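Local coordinates for Sca-family protein (Rickettsia rickettsii, PDB 4LQ8) that probably takes part in rickettsial cell adhesion as a surface cell antigen, represented here by its N-terminal head domain, at residues Asp31-Ile35 / Gly165-Trp171; Asp179-Thr183 / Thr195-Thr200; Met237-Ala243 / Val257-Tyr263. One frame throughout, in Å; residues are numbered along the deposited sequence.

Contact 1: Asp31-Ile35 / Gly165-Trp171; sequences DDGFI and GFKPVQW
The indole NE1 of W171 donates to D32 OD2 over 2.8 Å, reaching the carboxylate on its anti lone pair. Carboxylate and indole planes stand 80° apart, and the oxygen lies 16° out of the ring plane. D32 CG sits beside its own backbone N (chi1 -63°), which brings the carboxylate to the N-H edge of the indole, the two side chains crossing at about a right angle. D32 CB rests 3.7 Å from V169 CG2, while V169 CG1 lies over one face of the same indole, toward its rim.

Further along, I35 lays CD1 over the centre of the F166 ring, 3.6 Å from the centroid, a CH-pi contact suited to a slender branch. The F34 ring lies on the side of the pairing that K167 CB also occupies and meets P168 O at its edge, CE1 to O being 3.6 Å.

Strand 33-37 pairs here with short strand 167-168 and, within the mixed sheet, also with strand 236-245. F34 N donates to K167 O (3.1 Å), K167 N to F34 O, and V169 N to D32 O (2.9 Å). G33 CA adds a CA-H...O contact to K167 O. R222 makes a salt bridge to D32 OD2, and V242 N donates to D32 OD1. The buried carboxylate thus gathers an indole N-H, a backbone N-H and a guanidinium, donors expected to favour its ionised form and fix its rotation.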
loop_
_atom_site.group_PDB
_atom_site.type_symbol
_atom_site.label_atom_id
_atom_site.label_comp_id
_atom_site.label_asym_id
_atom_site.label_seq_id
_atom_site.Cartn_x
_atom_site.Cartn_y
_atom_site.Cartn_z
ATOM N N ASP A 31 6.792 1.207 -14.009
ATOM C CA ASP A 31 5.472 1.128 -14.616
ATOM C C ASP A 31 4.467 0.452 -13.716
ATOM O O ASP A 31 4.853 -0.189 -12.747
ATOM C CB ASP A 31 5.571 0.350 -15.937
ATOM C CG ASP A 31 4.623 0.815 -17.020
ATOM O OD1 ASP A 31 3.594 1.486 -16.679
ATOM O OD2 ASP A 31 4.887 0.506 -18.206
ATOM N N ASP A 32 3.170 0.586 -14.053
ATOM C CA ASP A 32 2.094 -0.102 -13.367
ATOM C C ASP A 32 2.143 -1.533 -13.867
ATOM O O ASP A 32 2.462 -1.750 -15.030
ATOM C CB ASP A 32 0.739 0.543 -13.696
ATOM C CG ASP A 32 0.591 1.983 -13.232
ATOM O OD1 ASP A 32 1.241 2.359 -12.233
ATOM O OD2 ASP A 32 -0.152 2.738 -13.880
ATOM N N GLY A 33 1.871 -2.484 -12.986
ATOM C CA GLY A 33 1.888 -3.915 -13.286
ATOM C C GLY A 33 0.620 -4.633 -12.853
ATOM O O GLY A 33 -0.093 -4.165 -11.959
ATOM N N PHE A 34 0.315 -5.766 -13.510
ATOM C CA PHE A 34 -0.881 -6.549 -13.194
ATOM C C PHE A 34 -0.668 -8.013 -13.524
ATOM O O PHE A 34 0.105 -8.343 -14.419
ATOM C CB PHE A 34 -2.109 -6.019 -13.958
ATOM C CG PHE A 34 -2.226 -6.508 -15.390
ATOM C CD1 PHE A 34 -1.380 -6.018 -16.384
ATOM C CD2 PHE A 34 -3.170 -7.468 -15.737
ATOM C CE1 PHE A 34 -1.459 -6.502 -17.695
ATOM C CE2 PHE A 34 -3.261 -7.940 -17.050
ATOM C CZ PHE A 34 -2.394 -7.463 -18.017
ATOM N N ILE A 35 -1.392 -8.875 -12.808
ATOM C CA ILE A 35 -1.479 -10.313 -12.986
ATOM C C ILE A 35 -2.958 -10.654 -12.998
ATOM O O ILE A 35 -3.707 -10.138 -12.168
ATOM C CB ILE A 35 -0.772 -11.111 -11.861
ATOM C CG1 ILE A 35 0.737 -10.965 -11.954
ATOM C CG2 ILE A 35 -1.198 -12.616 -11.898
ATOM C CD1 ILE A 35 1.530 -11.785 -10.962
ATOM N N GLY A 165 2.532 -13.972 -15.475
ATOM C CA GLY A 165 3.219 -13.038 -14.586
ATOM C C GLY A 165 2.979 -11.569 -14.849
ATOM O O GLY A 165 2.326 -11.205 -15.834
ATOM N N PHE A 166 3.505 -10.708 -13.948
ATOM C CA PHE A 166 3.354 -9.250 -14.023
ATOM C C PHE A 166 3.772 -8.734 -15.389
ATOM O O PHE A 166 4.829 -9.106 -15.929
ATOM C CB PHE A 166 4.148 -8.523 -12.905
ATOM C CG PHE A 166 3.570 -8.586 -11.503
ATOM C CD1 PHE A 166 2.441 -7.839 -11.161
ATOM C CD2 PHE A 166 4.208 -9.319 -10.499
ATOM C CE1 PHE A 166 1.921 -7.884 -9.864
ATOM C CE2 PHE A 166 3.686 -9.363 -9.195
ATOM C CZ PHE A 166 2.554 -8.634 -8.880
ATOM N N LYS A 167 2.894 -7.931 -15.963
ATOM C CA LYS A 167 3.085 -7.271 -17.241
ATOM C C LYS A 167 2.686 -5.799 -17.034
ATOM O O LYS A 167 1.879 -5.519 -16.140
ATOM C CB LYS A 167 2.189 -7.923 -18.315
ATOM C CG LYS A 167 2.789 -9.176 -18.909
ATOM C CD LYS A 167 2.067 -9.559 -20.173
ATOM C CE LYS A 167 2.861 -10.581 -20.961
ATOM N NZ LYS A 167 2.253 -10.866 -22.293
ATOM N N PRO A 168 3.217 -4.844 -17.835
ATOM C CA PRO A 168 2.784 -3.456 -17.676
ATOM C C PRO A 168 1.284 -3.305 -17.957
ATOM O O PRO A 168 0.748 -3.956 -18.864
ATOM C CB PRO A 168 3.637 -2.695 -18.714
ATOM C CG PRO A 168 4.808 -3.626 -19.019
ATOM C CD PRO A 168 4.186 -4.976 -18.947
ATOM N N VAL A 169 0.600 -2.477 -17.150
ATOM C CA VAL A 169 -0.831 -2.203 -17.344
ATOM C C VAL A 169 -0.998 -1.471 -18.686
ATOM O O VAL A 169 -0.224 -0.566 -18.996
ATOM C CB VAL A 169 -1.449 -1.411 -16.149
ATOM C CG1 VAL A 169 -2.879 -0.971 -16.445
ATOM C CG2 VAL A 169 -1.409 -2.244 -14.869
ATOM N N GLN A 170 -1.949 -1.909 -19.509
ATOM C CA GLN A 170 -2.181 -1.263 -20.798
ATOM C C GLN A 170 -3.330 -0.266 -20.660
ATOM O O GLN A 170 -4.488 -0.616 -20.906
ATOM C CB GLN A 170 -2.435 -2.284 -21.936
ATOM C CG GLN A 170 -1.248 -3.209 -22.261
ATOM C CD GLN A 170 -0.070 -2.486 -22.873
ATOM O OE1 GLN A 170 0.964 -2.277 -22.226
ATOM N NE2 GLN A 170 -0.188 -2.112 -24.142
ATOM N N TRP A 171 -3.002 0.964 -20.203
ATOM C CA TRP A 171 -3.969 2.047 -20.034
ATOM C C TRP A 171 -4.311 2.617 -21.394
ATOM O O TRP A 171 -3.417 2.896 -22.200
ATOM C CB TRP A 171 -3.399 3.185 -19.180
ATOM C CG TRP A 171 -3.171 2.835 -17.743
ATOM C CD1 TRP A 171 -1.972 2.663 -17.125
ATOM C CD2 TRP A 171 -4.176 2.683 -16.724
ATOM N NE1 TRP A 171 -2.162 2.391 -15.794
ATOM C CE2 TRP A 171 -3.503 2.430 -15.510
ATOM C CE3 TRP A 171 -5.586 2.715 -16.724
ATOM C CZ2 TRP A 171 -4.188 2.174 -14.312
ATOM C CZ3 TRP A 171 -6.259 2.488 -15.531
ATOM C CH2 TRP A 171 -5.562 2.234 -14.342
#

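Contact 2: Asp179-Thr183 / Thr195-Thr200; sequences DLRAT and TLNETT
Segments 179-183 and 195-200 run antiparallel, their strand axes 4.7 Å apart at closest approach and their directions 161° apart. They are the two arms of a beta hairpin within an antiparallel sheet. Backbone bonds join R181 with E198 and T183 with L196 in both directions, and T200 N adds a nearly straight bond to D179 O at 2.8 Å.

One face carries R181, E198, T183 and L196. R181 and E198 lie side by side and point the same way, with guanidinium and carboxylate planes 28° apart; the carboxylate meets the guanidinium at its edge. The salt bridge, R181 NH1 to E198 OE2 at 3.1 Å, is weak as a hydrogen bond. E198 sends CG opposite its backbone N (chi1 -178°) and stays extended beyond it, which lays the carboxylate alongside the R181 side chain, and R222 on the neighbouring strand 215-224 makes a second salt bridge to OE2. With two arginines as partners, the negative charge of this buried glutamate is probably well compensated. On the same face T183 CG2 packs 3.9 Å from L196 CB, while T183 OG1 turns to the carbonyl of Q170; the branched threonine serves both apolar and polar neighbours.

The other face bears L180, A182, N197 and T199. A182 and N197 form a non-hydrogen-bonded pair, their CA atoms 4.7 Å apart. L180 and T199 point the same way, side by side. The leucine branch ends against the threonine hydroxyl, L180 CD2 lying 3.3 Å from T199 OG1.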
loop_
_atom_site.group_PDB
_atom_site.type_symbol
_atom_site.label_atom_id
_atom_site.label_comp_id
_atom_site.label_asym_id
_atom_site.label_seq_id
_atom_site.Cartn_x
_atom_site.Cartn_y
_atom_site.Cartn_z
ATOM N N ASP A 179 -8.861 13.855 -18.712
ATOM C CA ASP A 179 -8.322 13.463 -17.402
ATOM C C ASP A 179 -8.508 11.963 -17.105
ATOM O O ASP A 179 -8.196 11.522 -16.006
ATOM C CB ASP A 179 -8.995 14.314 -16.300
ATOM C CG ASP A 179 -10.526 14.234 -16.217
ATOM O OD1 ASP A 179 -11.156 13.802 -17.194
ATOM O OD2 ASP A 179 -11.086 14.618 -15.170
ATOM N N LEU A 180 -9.034 11.186 -18.058
ATOM C CA LEU A 180 -9.290 9.762 -17.797
ATOM C C LEU A 180 -8.541 8.813 -18.679
ATOM O O LEU A 180 -8.290 9.101 -19.861
ATOM C CB LEU A 180 -10.797 9.420 -17.879
ATOM C CG LEU A 180 -11.785 10.256 -17.025
ATOM C CD1 LEU A 180 -13.247 9.891 -17.366
ATOM C CD2 LEU A 180 -11.551 10.054 -15.511
ATOM N N ARG A 181 -8.199 7.650 -18.084
ATOM C CA ARG A 181 -7.656 6.477 -18.750
ATOM C C ARG A 181 -8.375 5.305 -18.120
ATOM O O ARG A 181 -8.843 5.397 -16.985
ATOM C CB ARG A 181 -6.144 6.298 -18.588
ATOM C CG ARG A 181 -5.261 7.235 -19.393
ATOM C CD ARG A 181 -3.983 7.346 -18.595
ATOM N NE ARG A 181 -2.856 6.739 -19.253
ATOM C CZ ARG A 181 -1.781 6.248 -18.653
ATOM N NH1 ARG A 181 -1.705 6.210 -17.324
ATOM N NH2 ARG A 181 -0.798 5.741 -19.368
ATOM N N ALA A 182 -8.472 4.208 -18.856
ATOM C CA ALA A 182 -9.144 3.015 -18.387
ATOM C C ALA A 182 -8.430 1.796 -18.895
ATOM O O ALA A 182 -7.751 1.864 -19.923
ATOM C CB ALA A 182 -10.595 3.008 -18.855
ATOM N N THR A 183 -8.554 0.686 -18.166
ATOM C CA THR A 183 -8.000 -0.603 -18.582
ATOM C C THR A 183 -8.986 -1.716 -18.257
ATOM O O THR A 183 -9.469 -1.811 -17.129
ATOM C CB THR A 183 -6.559 -0.847 -18.065
ATOM O OG1 THR A 183 -6.003 -1.966 -18.754
ATOM C CG2 THR A 183 -6.473 -1.058 -16.550
ATOM N N THR A 195 -13.042 -3.253 -15.033
ATOM C CA THR A 195 -12.392 -2.205 -15.795
ATOM C C THR A 195 -11.914 -1.205 -14.750
ATOM O O THR A 195 -12.666 -0.878 -13.834
ATOM C CB THR A 195 -13.286 -1.604 -16.896
ATOM O OG1 THR A 195 -13.747 -2.661 -17.734
ATOM C CG2 THR A 195 -12.536 -0.579 -17.762
ATOM N N LEU A 196 -10.637 -0.795 -14.827
ATOM C CA LEU A 196 -10.093 0.144 -13.846
ATOM C C LEU A 196 -10.121 1.545 -14.430
ATOM O O LEU A 196 -9.738 1.732 -15.583
ATOM C CB LEU A 196 -8.655 -0.235 -13.434
ATOM C CG LEU A 196 -8.475 -1.621 -12.769
ATOM C CD1 LEU A 196 -7.015 -1.989 -12.723
ATOM C CD2 LEU A 196 -9.075 -1.634 -11.364
ATOM N N ASN A 197 -10.641 2.508 -13.659
ATOM C CA ASN A 197 -10.703 3.908 -14.063
ATOM C C ASN A 197 -9.598 4.695 -13.363
ATOM O O ASN A 197 -9.516 4.670 -12.149
ATOM C CB ASN A 197 -12.070 4.523 -13.721
ATOM C CG ASN A 197 -12.232 5.926 -14.242
ATOM O OD1 ASN A 197 -12.294 6.161 -15.460
ATOM N ND2 ASN A 197 -12.200 6.898 -13.330
ATOM N N GLU A 198 -8.767 5.390 -14.130
ATOM C CA GLU A 198 -7.701 6.238 -13.602
ATOM C C GLU A 198 -8.084 7.701 -13.901
ATOM O O GLU A 198 -8.191 8.081 -15.068
ATOM C CB GLU A 198 -6.362 5.883 -14.267
ATOM C CG GLU A 198 -5.177 6.678 -13.750
ATOM C CD GLU A 198 -4.055 6.792 -14.761
ATOM O OE1 GLU A 198 -4.272 7.452 -15.804
ATOM O OE2 GLU A 198 -2.969 6.221 -14.528
ATOM N N THR A 199 -8.262 8.511 -12.840
ATOM C CA THR A 199 -8.574 9.934 -12.963
ATOM C C THR A 199 -7.319 10.703 -12.621
ATOM O O THR A 199 -6.792 10.538 -11.520
ATOM C CB THR A 199 -9.740 10.344 -12.024
ATOM O OG1 THR A 199 -10.856 9.498 -12.285
ATOM C CG2 THR A 199 -10.162 11.825 -12.210
ATOM N N THR A 200 -6.833 11.532 -13.557
ATOM C CA THR A 200 -5.673 12.386 -13.299
ATOM C C THR A 200 -6.233 13.777 -12.903
ATOM O O THR A 200 -7.096 14.304 -13.589
ATOM C CB THR A 200 -4.749 12.436 -14.521
ATOM O OG1 THR A 200 -4.169 11.158 -14.695
ATOM C CG2 THR A 200 -3.626 13.458 -14.378
#

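Contact 3: Met237-Ala243 / Val257-Tyr263; sequences MHLSMVA and VYFTAHY
This is a fully buried antiparallel strand pairing, its centre about 7 Å from the centre of the folded chain, where strand 236-245 lies beside strand 258-265 in a mixed sheet. Paired backbone bonds join M237 with Y263, L239 with A261 and M241 with F259, and A243 N adds one to V257 O at 3.0 Å.

Toward strand 192-201 stand M237, L239 and M241. With its first two torsions extended and the last turned (chi3 73°), the unbranched M237 brings its terminal methyl, CE, over one face of the Y263 ring, 3.7 Å from the centroid; SD stays oblique, a Met-aromatic contact. The ring's hydroxyl goes on to the carbonyl of P227. L239 CD1 reaches Y263 CE1 at 4.1 Å.

The opposite face mixes polar and apolar groups. V242 packs against the Y258 ring, CB to CE2 3.6 Å. H238 and H262 meet rim to rim, their planes at 46°. Histidine suits both places because its two ring nitrogens can each take a partner: H238 NE2 is hydrogen-bonded to D63 and H262 NE2 to T260 OG1. Between the two imidazoles, H238 ND1 and H262 ND1 share a hydrogen bond of 2.9 Å.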
loop_
_atom_site.group_PDB
_atom_site.type_symbol
_atom_site.label_atom_id
_atom_site.label_comp_id
_atom_site.label_asym_id
_atom_site.label_seq_id
_atom_site.Cartn_x
_atom_site.Cartn_y
_atom_site.Cartn_z
ATOM N N MET A 237 -6.704 -11.442 -9.407
ATOM C CA MET A 237 -6.114 -10.255 -9.998
ATOM C C MET A 237 -5.196 -9.581 -8.990
ATOM O O MET A 237 -5.577 -9.403 -7.838
ATOM C CB MET A 237 -7.270 -9.331 -10.440
ATOM C CG MET A 237 -6.874 -7.953 -10.903
ATOM S SD MET A 237 -8.337 -6.973 -11.367
ATOM C CE MET A 237 -9.034 -6.621 -9.795
ATOM N N HIS A 238 -3.988 -9.214 -9.418
ATOM C CA HIS A 238 -3.051 -8.485 -8.555
ATOM C C HIS A 238 -2.626 -7.232 -9.287
ATOM O O HIS A 238 -2.303 -7.285 -10.468
ATOM C CB HIS A 238 -1.841 -9.337 -8.152
ATOM C CG HIS A 238 -2.233 -10.592 -7.442
ATOM N ND1 HIS A 238 -2.394 -10.623 -6.068
ATOM C CD2 HIS A 238 -2.503 -11.818 -7.945
ATOM C CE1 HIS A 238 -2.752 -11.860 -5.786
ATOM N NE2 HIS A 238 -2.832 -12.611 -6.887
ATOM N N LEU A 239 -2.689 -6.101 -8.593
ATOM C CA LEU A 239 -2.396 -4.801 -9.164
ATOM C C LEU A 239 -1.278 -4.135 -8.444
ATOM O O LEU A 239 -1.233 -4.166 -7.216
ATOM C CB LEU A 239 -3.637 -3.900 -9.081
ATOM C CG LEU A 239 -4.950 -4.449 -9.688
ATOM C CD1 LEU A 239 -6.094 -3.493 -9.382
ATOM C CD2 LEU A 239 -4.803 -4.683 -11.210
ATOM N N SER A 240 -0.348 -3.522 -9.200
ATOM C CA SER A 240 0.795 -2.775 -8.657
ATOM C C SER A 240 0.822 -1.431 -9.347
ATOM O O SER A 240 1.199 -1.359 -10.505
ATOM C CB SER A 240 2.109 -3.521 -8.890
ATOM O OG SER A 240 2.199 -4.696 -8.103
ATOM N N MET A 241 0.385 -0.377 -8.650
ATOM C CA MET A 241 0.309 0.980 -9.181
ATOM C C MET A 241 1.424 1.830 -8.609
ATOM O O MET A 241 1.517 2.019 -7.396
ATOM C CB MET A 241 -1.101 1.585 -8.935
ATOM C CG MET A 241 -2.248 0.722 -9.516
ATOM S SD MET A 241 -2.186 0.501 -11.329
ATOM C CE MET A 241 -3.649 -0.475 -11.587
ATOM N N VAL A 242 2.302 2.301 -9.490
ATOM C CA VAL A 242 3.479 3.070 -9.095
ATOM C C VAL A 242 3.101 4.455 -8.493
ATOM O O VAL A 242 2.112 5.090 -8.893
ATOM C CB VAL A 242 4.514 3.163 -10.261
ATOM C CG1 VAL A 242 4.053 4.137 -11.362
ATOM C CG2 VAL A 242 5.907 3.530 -9.742
ATOM N N ALA A 243 3.903 4.891 -7.527
ATOM C CA ALA A 243 3.796 6.202 -6.893
ATOM C C ALA A 243 4.166 7.247 -7.946
ATOM O O ALA A 243 4.971 6.952 -8.831
ATOM C CB ALA A 243 4.782 6.278 -5.737
ATOM N N VAL A 257 8.193 2.945 -5.595
ATOM C CA VAL A 257 7.361 2.268 -4.593
ATOM C C VAL A 257 5.957 2.218 -5.171
ATOM O O VAL A 257 5.676 2.931 -6.132
ATOM C CB VAL A 257 7.435 2.850 -3.176
ATOM C CG1 VAL A 257 8.755 2.461 -2.518
ATOM C CG2 VAL A 257 7.216 4.360 -3.178
ATOM N N TYR A 258 5.104 1.353 -4.636
ATOM C CA TYR A 258 3.790 1.064 -5.203
ATOM C C TYR A 258 2.682 0.926 -4.179
ATOM O O TYR A 258 2.924 0.652 -3.003
ATOM C CB TYR A 258 3.875 -0.305 -5.942
ATOM C CG TYR A 258 4.914 -0.363 -7.045
ATOM C CD1 TYR A 258 6.258 -0.593 -6.758
ATOM C CD2 TYR A 258 4.555 -0.201 -8.377
ATOM C CE1 TYR A 258 7.230 -0.562 -7.759
ATOM C CE2 TYR A 258 5.513 -0.218 -9.395
ATOM C CZ TYR A 258 6.849 -0.385 -9.076
ATOM O OH TYR A 258 7.797 -0.417 -10.055
ATOM N N PHE A 259 1.446 1.099 -4.665
ATOM C CA PHE A 259 0.247 0.760 -3.942
ATOM C C PHE A 259 -0.179 -0.550 -4.607
ATOM O O PHE A 259 -0.299 -0.590 -5.832
ATOM C CB PHE A 259 -0.853 1.822 -4.056
ATOM C CG PHE A 259 -2.095 1.377 -3.313
ATOM C CD1 PHE A 259 -2.148 1.420 -1.921
ATOM C CD2 PHE A 259 -3.201 0.880 -4.003
ATOM C CE1 PHE A 259 -3.279 0.960 -1.234
ATOM C CE2 PHE A 259 -4.338 0.436 -3.312
ATOM C CZ PHE A 259 -4.364 0.475 -1.935
ATOM N N THR A 260 -0.315 -1.638 -3.833
ATOM C CA THR A 260 -0.702 -2.918 -4.414
ATOM C C THR A 260 -2.047 -3.354 -3.875
ATOM O O THR A 260 -2.407 -2.963 -2.776
ATOM C CB THR A 260 0.409 -4.002 -4.274
ATOM O OG1 THR A 260 0.439 -4.485 -2.934
ATOM C CG2 THR A 260 1.820 -3.507 -4.723
ATOM N N ALA A 261 -2.791 -4.154 -4.665
ATOM C CA ALA A 261 -4.099 -4.677 -4.306
ATOM C C ALA A 261 -4.176 -6.117 -4.810
ATOM O O ALA A 261 -3.790 -6.410 -5.951
ATOM C CB ALA A 261 -5.206 -3.803 -4.908
ATOM N N HIS A 262 -4.610 -7.022 -3.922
ATOM C CA HIS A 262 -4.602 -8.470 -4.128
ATOM C C HIS A 262 -5.967 -9.078 -4.016
ATOM O O HIS A 262 -6.572 -9.079 -2.953
ATOM C CB HIS A 262 -3.584 -9.088 -3.142
ATOM C CG HIS A 262 -2.277 -8.371 -3.223
ATOM N ND1 HIS A 262 -1.397 -8.592 -4.279
ATOM C CD2 HIS A 262 -1.802 -7.353 -2.461
ATOM C CE1 HIS A 262 -0.400 -7.742 -4.099
ATOM N NE2 HIS A 262 -0.602 -6.979 -3.013
ATOM N N TYR A 263 -6.483 -9.542 -5.146
ATOM C CA TYR A 263 -7.818 -10.117 -5.267
ATOM C C TYR A 263 -7.675 -11.579 -5.630
ATOM O O TYR A 263 -7.073 -11.904 -6.650
ATOM C CB TYR A 263 -8.635 -9.400 -6.366
ATOM C CG TYR A 263 -8.805 -7.905 -6.184
ATOM C CD1 TYR A 263 -7.797 -7.015 -6.556
ATOM C CD2 TYR A 263 -10.005 -7.372 -5.712
ATOM C CE1 TYR A 263 -7.986 -5.634 -6.473
ATOM C CE2 TYR A 263 -10.197 -5.999 -5.612
ATOM C CZ TYR A 263 -9.183 -5.131 -5.985
ATOM O OH TYR A 263 -9.373 -3.782 -5.864
#

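Overall arrangement
From the N terminus, contact 1 comes first: strand 33-37 is joined by residues 165-171 after a long, largely helical excursion that includes helices 64-90 and 135-155. Contact 2 then closes a short hairpin turn, and contact 3 a modest loop between strands 236-245 and 258-265. The three loops follow in series, so none encloses or crosses another. In space contact 1 is the junction. Its strand 33-37 adds to the mixed sheet beside strand 236-245 of contact 3, while residues 169-171 pack on the hairpin of contact 2. L196 meets L239 and M241, bringing the two sheets together, and R222 binds acids of both contacts 1 and 2.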